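Local coordinates for ARO (armadillo repeats only protein) (Plasmodium falciparum Santa Lucia, PDB 5EWP) that probably acts as an armadillo-repeat scaffold that binds partner proteins to move rhoptries to, and attach them at, the apical pole of the malaria parasite, at residues A[55-60]-A[99-104]; A[78-83]-A[115-120]; A[177-182]-A[229-234]; A[223-228]-A[245-250]. All coordinates share one frame; numbering follows the deposited sequence.

Overall arrangement
The four contacts tie together an all-helical armadillo-type chain in two ways, by polar networks (contacts 1 and 2) and by aliphatic packing (contacts 3 and 4). Contacts 1 and 2 are linked by their helices: 58-70 is followed by 77-84, and 100-113 by 118-126, so their segments alternate along the chain, with centres 22 Å apart. Contact 1 is built on charged groups and a capping threonine, contact 2 on charged and amide groups, both beside helix starts. Contacts 3 and 4 lie toward the C-terminal end, share helix 224-231, and have centres only 10 Å apart; L179 and N227 touch between them. Contact 1 and contact 4 sit 38 Å apart, centre to centre, on opposite sides of the chain's centre.

Contact 1 (A[55-60]-A[99-104]); sequences PKTIGA and ELDRVH
With CG in the crowded position between its backbone N and carbonyl carbon (chi1 53°), D101 presents a carboxylate from the first turn of helix 100-113 to the loop entering helix 58-70, and K56, its chain bent at chi3 and chi4 (-36° and -90°), brings its ammonium back to meet it. K56 holds the acid once by its backbone N, which donates to D101 OD2 (2.7 Å), and once by NZ, which reaches D101 OD1 at 2.9 Å; both donors come from above the carboxylate plane. E99 OE1 accepts from the same NZ on its anti lone pair, at 2.7 Å, which completes a three-residue salt-bridge network. A water donates to D101 OD2 (2.7 Å) and also meets T57 OG1. T57 is the N-cap of helix 58-70: its OG1 takes a weak capping bond from A60 N and a weak, bent one from R102 NH2 (3.2 Å). R102 is anchored more firmly beyond the contact, NH1 donating to C35 O. A60 CB packs directly on D101 OD2, 3.2 Å away. The ammonium, the K56 N-H, the water and the helix start would be expected to keep D101 ionised, the ammonium offsetting its repulsion with E99.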
loop_
_atom_site.group_PDB
_atom_site.type_symbol
_atom_site.label_atom_id
_atom_site.label_comp_id
_atom_site.label_asym_id
_atom_site.label_seq_id
_atom_site.Cartn_x
_atom_site.Cartn_y
_atom_site.Cartn_z
ATOM N N PRO A 55 14.000 -3.617 10.238
ATOM C CA PRO A 55 15.088 -3.576 9.251
ATOM C C PRO A 55 16.287 -4.395 9.716
ATOM O O PRO A 55 16.671 -4.284 10.882
ATOM C CB PRO A 55 15.418 -2.081 9.161
ATOM C CG PRO A 55 14.094 -1.412 9.438
ATOM C CD PRO A 55 13.450 -2.277 10.512
ATOM N N LYS A 56 16.839 -5.219 8.829
ATOM C CA LYS A 56 17.954 -6.086 9.191
ATOM C C LYS A 56 19.240 -5.670 8.490
ATOM O O LYS A 56 20.329 -6.190 8.789
ATOM C CB LYS A 56 17.619 -7.552 8.857
ATOM C CG LYS A 56 16.369 -8.069 9.573
ATOM C CD LYS A 56 16.178 -9.593 9.448
ATOM C CE LYS A 56 16.609 -10.140 8.088
ATOM N NZ LYS A 56 15.526 -10.166 7.055
ATOM N N THR A 57 19.106 -4.719 7.571
ATOM C CA THR A 57 20.228 -4.184 6.795
ATOM C C THR A 57 20.117 -2.681 6.632
ATOM O O THR A 57 19.040 -2.111 6.802
ATOM C CB THR A 57 20.320 -4.800 5.378
ATOM O OG1 THR A 57 19.071 -4.603 4.703
ATOM C CG2 THR A 57 20.640 -6.295 5.419
ATOM N N ILE A 58 21.222 -2.038 6.262
ATOM C CA ILE A 58 21.206 -0.610 5.975
ATOM C C ILE A 58 20.206 -0.311 4.847
ATOM O O ILE A 58 19.537 0.727 4.851
ATOM C CB ILE A 58 22.620 -0.108 5.607
ATOM C CG1 ILE A 58 23.495 -0.065 6.856
ATOM C CG2 ILE A 58 22.577 1.268 4.968
ATOM C CD1 ILE A 58 23.029 0.948 7.873
ATOM N N GLY A 59 20.088 -1.235 3.900
ATOM C CA GLY A 59 19.140 -1.084 2.800
ATOM C C GLY A 59 17.703 -0.931 3.274
ATOM O O GLY A 59 17.002 0.008 2.896
ATOM N N ALA A 60 17.248 -1.852 4.120
ATOM C CA ALA A 60 15.891 -1.750 4.645
ATOM C C ALA A 60 15.730 -0.543 5.576
ATOM O O ALA A 60 14.665 0.072 5.633
ATOM C CB ALA A 60 15.510 -3.025 5.364
ATOM N N GLU A 99 13.309 -10.912 1.653
ATOM C CA GLU A 99 13.508 -10.400 3.007
ATOM C C GLU A 99 12.278 -9.599 3.415
ATOM O O GLU A 99 11.940 -8.599 2.783
ATOM C CB GLU A 99 14.773 -9.551 3.102
ATOM C CG GLU A 99 16.034 -10.351 2.811
ATOM C CD GLU A 99 16.086 -11.668 3.601
ATOM O OE1 GLU A 99 15.873 -11.659 4.837
ATOM O OE2 GLU A 99 16.334 -12.720 2.981
ATOM N N LEU A 100 11.612 -10.047 4.469
ATOM C CA LEU A 100 10.341 -9.461 4.867
ATOM C C LEU A 100 10.478 -7.968 5.176
ATOM O O LEU A 100 9.589 -7.183 4.825
ATOM C CB LEU A 100 9.801 -10.238 6.070
ATOM C CG LEU A 100 8.323 -10.539 6.261
ATOM C CD1 LEU A 100 7.679 -10.910 4.944
ATOM C CD2 LEU A 100 8.230 -11.714 7.218
ATOM N N ASP A 101 11.598 -7.565 5.784
ATOM C CA ASP A 101 11.764 -6.163 6.170
ATOM C C ASP A 101 11.930 -5.250 4.952
ATOM O O ASP A 101 11.503 -4.107 4.978
ATOM C CB ASP A 101 12.946 -5.982 7.135
ATOM C CG ASP A 101 14.242 -6.583 6.616
ATOM O OD1 ASP A 101 14.232 -7.739 6.147
ATOM O OD2 ASP A 101 15.277 -5.888 6.700
ATOM N N ARG A 102 12.517 -5.772 3.881
ATOM C CA ARG A 102 12.672 -4.997 2.652
ATOM C C ARG A 102 11.333 -4.777 1.974
ATOM O O ARG A 102 11.014 -3.662 1.516
ATOM C CB ARG A 102 13.651 -5.706 1.693
ATOM C CG ARG A 102 15.100 -5.424 2.044
ATOM C CD ARG A 102 16.102 -6.114 1.110
ATOM N NE ARG A 102 17.438 -5.790 1.568
ATOM C CZ ARG A 102 18.210 -4.847 1.035
ATOM N NH1 ARG A 102 17.808 -4.176 -0.037
ATOM N NH2 ARG A 102 19.407 -4.601 1.556
ATOM N N VAL A 103 10.543 -5.840 1.894
ATOM C CA VAL A 103 9.227 -5.723 1.272
ATOM C C VAL A 103 8.365 -4.780 2.099
ATOM O O VAL A 103 7.746 -3.867 1.566
ATOM C CB VAL A 103 8.519 -7.062 1.140
ATOM C CG1 VAL A 103 7.111 -6.838 0.536
ATOM C CG2 VAL A 103 9.345 -8.007 0.272
ATOM N N HIS A 104 8.329 -4.996 3.417
ATOM C CA HIS A 104 7.472 -4.163 4.258
ATOM C C HIS A 104 7.836 -2.692 4.179
ATOM O O HIS A 104 6.959 -1.845 4.081
ATOM C CB HIS A 104 7.536 -4.627 5.705
ATOM C CG HIS A 104 6.837 -5.924 5.949
ATOM N ND1 HIS A 104 6.880 -6.573 7.166
ATOM C CD2 HIS A 104 6.043 -6.673 5.150
ATOM C CE1 HIS A 104 6.173 -7.686 7.091
ATOM N NE2 HIS A 104 5.643 -7.764 5.882
HETATM O O HOH W 1 17.258 -6.602 4.949
#

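Contact 2 (A[78-83]-A[115-120]); sequences YKDAIR and VDNVKN
In the armadillo-type helical solenoid, the N-terminal cap of helix 118-126 docks here against the flank of helix 77-84. N117 is the N-cap residue. Its CG stands anti to the backbone N (chi1 -165°), which, with the turn of the amide about chi2, lets OD1 accept from N120 N at 2.9 Å in the carbonyl plane. The other branch of the same amide, ND2, donates nearly straight to D80 OD1 (3.0 Å, N-H...O 169°), arriving from above the carboxylate plane. D80 OD1 also forms a salt bridge with R83 NH1, one turn along its own helix, at 2.8 Å and through the anti lone pair. R83 NH1 is itself shared, for it donates also to N120 OD1 (2.8 Å), with that oxygen near the guanidinium plane. The bend at chi3 (68°) swings the guanidinium across the cap, and K119 CB rests over one of its faces. N120 completes the exchange with its ND2, which gives one bond to K79 O (3.1 Å) and another to L113 O, spending both amide hydrogens on backbone carbonyls. At the other end, the extended K79 chain carries NZ to V115 O at 2.7 Å. Side-chain and side chain-to-backbone bonds thus join the helices around an Asn N-cap, its OD1 closing the first turn while ND2 bonds outward, a helix-capping motif set within an alpha solenoid.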
loop_
_atom_site.group_PDB
_atom_site.type_symbol
_atom_site.label_atom_id
_atom_site.label_comp_id
_atom_site.label_asym_id
_atom_site.label_seq_id
_atom_site.Cartn_x
_atom_site.Cartn_y
_atom_site.Cartn_z
ATOM N N TYR A 78 8.849 16.288 0.461
ATOM C CA TYR A 78 9.664 15.081 0.442
ATOM C C TYR A 78 9.139 14.063 -0.580
ATOM O O TYR A 78 9.922 13.321 -1.190
ATOM C CB TYR A 78 9.740 14.462 1.838
ATOM C CG TYR A 78 10.769 15.141 2.730
ATOM C CD1 TYR A 78 12.105 15.208 2.352
ATOM C CD2 TYR A 78 10.404 15.700 3.946
ATOM C CE1 TYR A 78 13.048 15.823 3.160
ATOM C CE2 TYR A 78 11.343 16.320 4.765
ATOM C CZ TYR A 78 12.661 16.374 4.363
ATOM O OH TYR A 78 13.600 16.975 5.169
ATOM N N LYS A 79 7.823 14.032 -0.773
ATOM C CA LYS A 79 7.231 13.063 -1.696
ATOM C C LYS A 79 7.702 13.277 -3.120
ATOM O O LYS A 79 7.873 12.317 -3.874
ATOM C CB LYS A 79 5.697 13.115 -1.628
ATOM C CG LYS A 79 5.151 12.604 -0.294
ATOM C CD LYS A 79 3.628 12.648 -0.270
ATOM C CE LYS A 79 3.123 12.222 1.097
ATOM N NZ LYS A 79 1.655 12.036 1.096
ATOM N N ASP A 80 7.906 14.537 -3.501
ATOM C CA ASP A 80 8.443 14.841 -4.817
ATOM C C ASP A 80 9.940 14.569 -4.890
ATOM O O ASP A 80 10.417 14.044 -5.890
ATOM C CB ASP A 80 8.179 16.305 -5.205
ATOM C CG ASP A 80 6.710 16.592 -5.465
ATOM O OD1 ASP A 80 6.037 15.781 -6.144
ATOM O OD2 ASP A 80 6.228 17.643 -4.995
ATOM N N ALA A 81 10.678 14.947 -3.848
ATOM C CA ALA A 81 12.127 14.733 -3.826
ATOM C C ALA A 81 12.455 13.247 -3.973
ATOM O O ALA A 81 13.418 12.860 -4.650
ATOM C CB ALA A 81 12.732 15.294 -2.545
ATOM N N ILE A 82 11.651 12.410 -3.324
ATOM C CA ILE A 82 11.880 10.976 -3.378
ATOM C C ILE A 82 11.625 10.442 -4.786
ATOM O O ILE A 82 12.406 9.670 -5.310
ATOM C CB ILE A 82 11.009 10.259 -2.344
ATOM C CG1 ILE A 82 11.524 10.619 -0.943
ATOM C CG2 ILE A 82 11.042 8.721 -2.558
ATOM C CD1 ILE A 82 10.613 10.216 0.214
ATOM N N ARG A 83 10.566 10.901 -5.438
ATOM C CA ARG A 83 10.337 10.475 -6.817
ATOM C C ARG A 83 11.508 10.885 -7.712
ATOM O O ARG A 83 12.003 10.093 -8.503
ATOM C CB ARG A 83 9.038 11.078 -7.371
ATOM C CG ARG A 83 8.767 10.677 -8.829
ATOM C CD ARG A 83 7.541 11.397 -9.383
ATOM N NE ARG A 83 7.781 12.831 -9.530
ATOM C CZ ARG A 83 7.271 13.780 -8.749
ATOM N NH1 ARG A 83 6.479 13.471 -7.729
ATOM N NH2 ARG A 83 7.571 15.059 -8.989
ATOM N N VAL A 115 -0.034 9.088 -1.466
ATOM C CA VAL A 115 -1.040 9.965 -0.876
ATOM C C VAL A 115 -0.837 11.405 -1.330
ATOM O O VAL A 115 0.237 11.985 -1.161
ATOM C CB VAL A 115 -1.029 9.911 0.659
ATOM C CG1 VAL A 115 -2.056 10.890 1.223
ATOM C CG2 VAL A 115 -1.340 8.497 1.126
ATOM N N ASP A 116 -1.888 11.978 -1.912
ATOM C CA ASP A 116 -1.837 13.364 -2.354
ATOM C C ASP A 116 -0.646 13.631 -3.268
ATOM O O ASP A 116 0.054 14.643 -3.121
ATOM C CB ASP A 116 -1.792 14.326 -1.155
ATOM C CG ASP A 116 -3.100 14.365 -0.377
ATOM O OD1 ASP A 116 -4.157 14.045 -0.951
ATOM O OD2 ASP A 116 -3.066 14.718 0.819
ATOM N N ASN A 117 -0.389 12.724 -4.205
ATOM C CA ASN A 117 0.702 12.965 -5.137
ATOM C C ASN A 117 0.468 12.170 -6.395
ATOM O O ASN A 117 0.840 11.000 -6.514
ATOM C CB ASN A 117 2.082 12.644 -4.517
ATOM C CG ASN A 117 3.212 13.227 -5.343
ATOM O OD1 ASN A 117 3.419 12.834 -6.495
ATOM N ND2 ASN A 117 3.938 14.183 -4.774
ATOM N N VAL A 118 -0.217 12.816 -7.328
ATOM C CA VAL A 118 -0.616 12.173 -8.556
ATOM C C VAL A 118 0.565 11.723 -9.412
ATOM O O VAL A 118 0.545 10.631 -9.999
ATOM C CB VAL A 118 -1.531 13.135 -9.331
ATOM C CG1 VAL A 118 -1.653 12.692 -10.735
ATOM C CG2 VAL A 118 -2.889 13.179 -8.635
ATOM N N LYS A 119 1.615 12.535 -9.463
ATOM C CA LYS A 119 2.799 12.157 -10.231
ATOM C C LYS A 119 3.405 10.853 -9.729
ATOM O O LYS A 119 3.819 10.014 -10.521
ATOM C CB LYS A 119 3.855 13.258 -10.182
ATOM C CG LYS A 119 3.519 14.436 -11.097
ATOM C CD LYS A 119 4.633 15.453 -11.151
ATOM C CE LYS A 119 4.280 16.551 -12.145
ATOM N NZ LYS A 119 5.397 17.520 -12.332
ATOM N N ASN A 120 3.461 10.698 -8.411
ATOM C CA ASN A 120 3.987 9.464 -7.839
ATOM C C ASN A 120 3.143 8.261 -8.208
ATOM O O ASN A 120 3.673 7.184 -8.484
ATOM C CB ASN A 120 4.077 9.562 -6.310
ATOM C CG ASN A 120 5.202 10.462 -5.854
ATOM O OD1 ASN A 120 6.029 10.872 -6.652
ATOM N ND2 ASN A 120 5.254 10.746 -4.543
#

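Contact 3 (A[177-182]-A[229-234]); sequences NLLELP and KTLQQC
No flat side chain has a face or an edge in this contact; the meeting is one of branched aliphatic groups in the armadillo-type helical stack, where the loop after helix 171-177 lies against the C-terminal end of helix 224-231. L231 is the centre of it. With CG anti to the carbonyl carbon (chi1 -73°), its isobutyl group extends toward the loop and is met by two leucines. L179 approaches at about a right angle, its CD2 touching L231 CD1 at 3.9 Å. L181 slides past in the opposite direction, so that its CD2 comes to L231 CD2, also 3.9 Å away. The loop brings its backbone in as well, and L179 O lies 3.5 Å from L231 CD2. A type I turn runs from N177 to E180, and a second, L231 to C234, follows the end of helix 224-231. L181 branches to do more: CD1 meets T230 CG2 (3.7 Å), a methyl that stands anti to its backbone N. L179 also packs on A197, I198 and L201 of helix 192-205. The other L181 methyl, CD2, settles 4.1 Å from C234 SG.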
loop_
_atom_site.group_PDB
_atom_site.type_symbol
_atom_site.label_atom_id
_atom_site.label_comp_id
_atom_site.label_asym_id
_atom_site.label_seq_id
_atom_site.Cartn_x
_atom_site.Cartn_y
_atom_site.Cartn_z
ATOM N N ASN A 177 -11.884 -10.130 -1.598
ATOM C CA ASN A 177 -11.484 -10.970 -0.474
ATOM C C ASN A 177 -11.231 -10.193 0.811
ATOM O O ASN A 177 -11.393 -10.728 1.910
ATOM C CB ASN A 177 -10.231 -11.771 -0.821
ATOM C CG ASN A 177 -10.511 -12.880 -1.806
ATOM O OD1 ASN A 177 -11.661 -13.117 -2.180
ATOM N ND2 ASN A 177 -9.460 -13.571 -2.233
ATOM N N LEU A 178 -10.855 -8.926 0.690
ATOM C CA LEU A 178 -10.657 -8.112 1.882
ATOM C C LEU A 178 -11.977 -7.827 2.590
ATOM O O LEU A 178 -11.979 -7.384 3.733
ATOM C CB LEU A 178 -9.947 -6.792 1.542
ATOM C CG LEU A 178 -8.491 -6.942 1.073
ATOM C CD1 LEU A 178 -7.829 -5.599 0.767
ATOM C CD2 LEU A 178 -7.688 -7.702 2.081
ATOM N N LEU A 179 -13.100 -8.090 1.921
ATOM C CA LEU A 179 -14.405 -7.910 2.555
ATOM C C LEU A 179 -14.729 -9.018 3.569
ATOM O O LEU A 179 -15.588 -8.845 4.439
ATOM C CB LEU A 179 -15.512 -7.871 1.501
ATOM C CG LEU A 179 -15.453 -6.761 0.454
ATOM C CD1 LEU A 179 -16.480 -7.036 -0.652
ATOM C CD2 LEU A 179 -15.703 -5.407 1.098
ATOM N N GLU A 180 -14.050 -10.150 3.456
ATOM C CA GLU A 180 -14.345 -11.295 4.320
ATOM C C GLU A 180 -14.073 -11.021 5.800
ATOM O O GLU A 180 -13.134 -10.311 6.151
ATOM C CB GLU A 180 -13.555 -12.526 3.868
ATOM C CG GLU A 180 -14.051 -13.097 2.549
ATOM C CD GLU A 180 -13.293 -14.339 2.107
ATOM O OE1 GLU A 180 -12.364 -14.771 2.823
ATOM O OE2 GLU A 180 -13.619 -14.870 1.026
ATOM N N LEU A 181 -14.922 -11.567 6.664
ATOM C CA LEU A 181 -14.689 -11.505 8.104
ATOM C C LEU A 181 -13.540 -12.428 8.494
ATOM O O LEU A 181 -13.293 -13.424 7.811
ATOM C CB LEU A 181 -15.958 -11.904 8.873
ATOM C CG LEU A 181 -17.141 -10.936 8.842
ATOM C CD1 LEU A 181 -18.336 -11.525 9.588
ATOM C CD2 LEU A 181 -16.765 -9.586 9.414
ATOM N N PRO A 182 -12.845 -12.117 9.604
ATOM C CA PRO A 182 -11.907 -13.062 10.220
ATOM C C PRO A 182 -12.660 -14.324 10.640
ATOM O O PRO A 182 -13.822 -14.210 11.027
ATOM C CB PRO A 182 -11.376 -12.304 11.440
ATOM C CG PRO A 182 -11.682 -10.879 11.188
ATOM C CD PRO A 182 -12.899 -10.837 10.328
ATOM N N LYS A 229 -23.320 -9.043 1.852
ATOM C CA LYS A 229 -24.476 -9.504 2.622
ATOM C C LYS A 229 -24.067 -9.885 4.046
ATOM O O LYS A 229 -24.781 -9.592 5.007
ATOM C CB LYS A 229 -25.164 -10.681 1.928
ATOM C CG LYS A 229 -26.177 -10.263 0.882
ATOM C CD LYS A 229 -26.551 -11.427 -0.016
ATOM C CE LYS A 229 -27.569 -11.008 -1.067
ATOM N NZ LYS A 229 -27.840 -12.116 -2.033
ATOM N N THR A 230 -22.909 -10.527 4.174
ATOM C CA THR A 230 -22.368 -10.877 5.486
ATOM C C THR A 230 -22.012 -9.628 6.289
ATOM O O THR A 230 -22.267 -9.558 7.491
ATOM C CB THR A 230 -21.126 -11.782 5.360
ATOM O OG1 THR A 230 -21.492 -13.005 4.708
ATOM C CG2 THR A 230 -20.549 -12.109 6.728
ATOM N N LEU A 231 -21.406 -8.648 5.626
ATOM C CA LEU A 231 -21.002 -7.422 6.305
ATOM C C LEU A 231 -22.179 -6.567 6.786
ATOM O O LEU A 231 -22.101 -5.938 7.846
ATOM C CB LEU A 231 -20.104 -6.581 5.391
ATOM C CG LEU A 231 -18.679 -7.081 5.155
ATOM C CD1 LEU A 231 -17.917 -6.108 4.248
ATOM C CD2 LEU A 231 -17.944 -7.273 6.472
ATOM N N GLN A 232 -23.269 -6.535 6.025
ATOM C CA GLN A 232 -24.378 -5.645 6.377
ATOM C C GLN A 232 -25.174 -6.087 7.605
ATOM O O GLN A 232 -26.170 -5.456 7.953
ATOM C CB GLN A 232 -25.329 -5.483 5.190
ATOM C CG GLN A 232 -26.033 -6.746 4.770
ATOM C CD GLN A 232 -27.150 -6.474 3.789
ATOM O OE1 GLN A 232 -27.266 -5.368 3.259
ATOM N NE2 GLN A 232 -27.979 -7.482 3.540
ATOM N N GLN A 233 -24.729 -7.152 8.267
ATOM C CA GLN A 233 -25.381 -7.616 9.491
ATOM C C GLN A 233 -24.475 -7.468 10.714
ATOM O O GLN A 233 -24.792 -7.957 11.798
ATOM C CB GLN A 233 -25.822 -9.073 9.337
ATOM N N CYS A 234 -23.344 -6.795 10.536
ATOM C CA CYS A 234 -22.405 -6.553 11.632
ATOM C C CYS A 234 -22.891 -5.432 12.554
ATOM O O CYS A 234 -23.623 -4.546 12.119
ATOM C CB CYS A 234 -21.013 -6.228 11.074
ATOM S SG CYS A 234 -20.252 -7.597 10.173
#

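Contact 4 (A[223-228]-A[245-250]); sequences NSIKNL and VLLLRL
Two leucine rotamers meet across these helix segments. The segments 224-228 and 245-250 run roughly antiparallel, at 148° between their N-to-C directions and 9.7 Å at the closest approach of their axes. L246 and L247 both hold CG anti to the backbone N, whereas L228, I225 and L250 all keep the chain, or CG1 in I225, anti to the carbonyl carbon. This rotamer, with chi2 at 50°, carries L247 CD1 across the interface, where it meets I225 CG2 at 3.7 Å and L228 CB at 3.9 Å. I225 and L247 cross at about a right angle. L228 enters from the other helix with CD1 leading, and that single methyl finds two partners: L246 CG at 3.6 Å and L250 CD1 at 3.7 Å. L250 lies antiparallel alongside I225, its CB 4.0 Å from I225 CG1, while its CD1 also presses on S224 OG at 3.3 Å. S224 holds that hydroxyl in the crowded position between backbone N and carbonyl carbon (chi1 60°), where it is hydrogen-bonded to V219 O, so the polar atom stays satisfied within a buried apolar surface. The hydrophobic layer goes on past the pair, since L246 also packs on L201 and I205 of helix 192-205 and L250 on L216 and V219 of helix 213-220, so that the last helix of the chain rests on three preceding ones.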
loop_
_atom_site.group_PDB
_atom_site.type_symbol
_atom_site.label_atom_id
_atom_site.label_comp_id
_atom_site.label_asym_id
_atom_site.label_seq_id
_atom_site.Cartn_x
_atom_site.Cartn_y
_atom_site.Cartn_z
ATOM N N ASN A 223 -17.229 -12.466 -5.530
ATOM C CA ASN A 223 -17.893 -12.777 -4.264
ATOM C C ASN A 223 -18.385 -11.538 -3.535
ATOM O O ASN A 223 -18.668 -11.603 -2.343
ATOM C CB ASN A 223 -16.956 -13.538 -3.327
ATOM C CG ASN A 223 -16.705 -14.957 -3.777
ATOM O OD1 ASN A 223 -15.585 -15.459 -3.679
ATOM N ND2 ASN A 223 -17.742 -15.607 -4.290
ATOM N N SER A 224 -18.469 -10.411 -4.240
ATOM C CA SER A 224 -18.794 -9.144 -3.594
ATOM C C SER A 224 -20.142 -9.185 -2.887
ATOM O O SER A 224 -20.231 -8.875 -1.703
ATOM C CB SER A 224 -18.784 -7.991 -4.612
ATOM O OG SER A 224 -19.739 -8.193 -5.649
ATOM N N ILE A 225 -21.182 -9.582 -3.614
ATOM C CA ILE A 225 -22.538 -9.590 -3.069
ATOM C C ILE A 225 -22.634 -10.518 -1.859
ATOM O O ILE A 225 -23.174 -10.140 -0.820
ATOM C CB ILE A 225 -23.562 -10.002 -4.142
ATOM C CG1 ILE A 225 -23.667 -8.901 -5.200
ATOM C CG2 ILE A 225 -24.917 -10.274 -3.521
ATOM C CD1 ILE A 225 -24.466 -9.289 -6.415
ATOM N N LYS A 226 -22.079 -11.717 -1.996
ATOM C CA LYS A 226 -21.989 -12.658 -0.886
ATOM C C LYS A 226 -21.326 -12.032 0.341
ATOM O O LYS A 226 -21.861 -12.097 1.450
ATOM C CB LYS A 226 -21.206 -13.902 -1.308
ATOM C CG LYS A 226 -20.860 -14.836 -0.158
ATOM C CD LYS A 226 -20.008 -15.990 -0.641
ATOM C CE LYS A 226 -19.498 -16.831 0.531
ATOM N NZ LYS A 226 -18.296 -17.615 0.133
ATOM N N ASN A 227 -20.157 -11.422 0.139
ATOM C CA ASN A 227 -19.402 -10.876 1.263
ATOM C C ASN A 227 -20.092 -9.669 1.865
ATOM O O ASN A 227 -20.099 -9.496 3.087
ATOM C CB ASN A 227 -17.978 -10.506 0.841
ATOM C CG ASN A 227 -17.149 -11.715 0.456
ATOM O OD1 ASN A 227 -17.533 -12.854 0.719
ATOM N ND2 ASN A 227 -15.997 -11.473 -0.157
ATOM N N LEU A 228 -20.670 -8.837 0.996
ATOM C CA LEU A 228 -21.377 -7.641 1.422
ATOM C C LEU A 228 -22.603 -7.996 2.253
ATOM O O LEU A 228 -22.900 -7.321 3.237
ATOM C CB LEU A 228 -21.772 -6.795 0.211
ATOM C CG LEU A 228 -20.605 -6.056 -0.447
ATOM C CD1 LEU A 228 -21.036 -5.397 -1.744
ATOM C CD2 LEU A 228 -20.040 -5.026 0.507
ATOM N N VAL A 245 -25.192 0.077 1.010
ATOM C CA VAL A 245 -25.115 0.981 -0.136
ATOM C C VAL A 245 -24.471 0.342 -1.369
ATOM O O VAL A 245 -25.020 0.427 -2.473
ATOM C CB VAL A 245 -24.337 2.263 0.221
ATOM C CG1 VAL A 245 -24.064 3.093 -1.025
ATOM C CG2 VAL A 245 -25.110 3.081 1.248
ATOM N N LEU A 246 -23.317 -0.299 -1.192
ATOM C CA LEU A 246 -22.654 -0.935 -2.326
ATOM C C LEU A 246 -23.458 -2.130 -2.806
ATOM O O LEU A 246 -23.541 -2.382 -4.009
ATOM C CB LEU A 246 -21.227 -1.359 -1.969
ATOM C CG LEU A 246 -20.427 -2.086 -3.060
ATOM C CD1 LEU A 246 -20.405 -1.316 -4.372
ATOM C CD2 LEU A 246 -19.003 -2.359 -2.586
ATOM N N LEU A 247 -24.057 -2.854 -1.862
ATOM C CA LEU A 247 -24.869 -4.024 -2.182
ATOM C C LEU A 247 -26.006 -3.655 -3.131
ATOM O O LEU A 247 -26.195 -4.296 -4.166
ATOM C CB LEU A 247 -25.430 -4.649 -0.904
ATOM C CG LEU A 247 -26.047 -6.041 -1.007
ATOM C CD1 LEU A 247 -25.118 -7.003 -1.727
ATOM C CD2 LEU A 247 -26.395 -6.559 0.375
ATOM N N LEU A 248 -26.741 -2.602 -2.780
ATOM C CA LEU A 248 -27.829 -2.092 -3.608
ATOM C C LEU A 248 -27.370 -1.774 -5.029
ATOM O O LEU A 248 -28.112 -1.980 -5.989
ATOM C CB LEU A 248 -28.442 -0.838 -2.977
ATOM C CG LEU A 248 -29.113 -1.002 -1.611
ATOM C CD1 LEU A 248 -29.677 0.329 -1.124
ATOM C CD2 LEU A 248 -30.192 -2.075 -1.660
ATOM N N ARG A 249 -26.152 -1.255 -5.158
ATOM C CA ARG A 249 -25.619 -0.894 -6.462
ATOM C C ARG A 249 -25.392 -2.117 -7.340
ATOM O O ARG A 249 -25.578 -2.063 -8.557
ATOM C CB ARG A 249 -24.309 -0.112 -6.304
ATOM C CG ARG A 249 -23.831 0.537 -7.579
ATOM C CD ARG A 249 -22.452 1.169 -7.432
ATOM N NE ARG A 249 -22.445 2.370 -6.594
ATOM C CZ ARG A 249 -22.792 3.586 -7.014
ATOM N NH1 ARG A 249 -23.220 3.765 -8.256
ATOM N NH2 ARG A 249 -22.742 4.620 -6.184
ATOM N N LEU A 250 -24.980 -3.214 -6.713
ATOM C CA LEU A 250 -24.630 -4.435 -7.430
ATOM C C LEU A 250 -25.831 -5.335 -7.667
ATOM O O LEU A 250 -25.797 -6.208 -8.532
ATOM C CB LEU A 250 -23.562 -5.216 -6.656
ATOM C CG LEU A 250 -22.235 -4.500 -6.403
ATOM C CD1 LEU A 250 -21.370 -5.315 -5.442
ATOM C CD2 LEU A 250 -21.505 -4.260 -7.714
#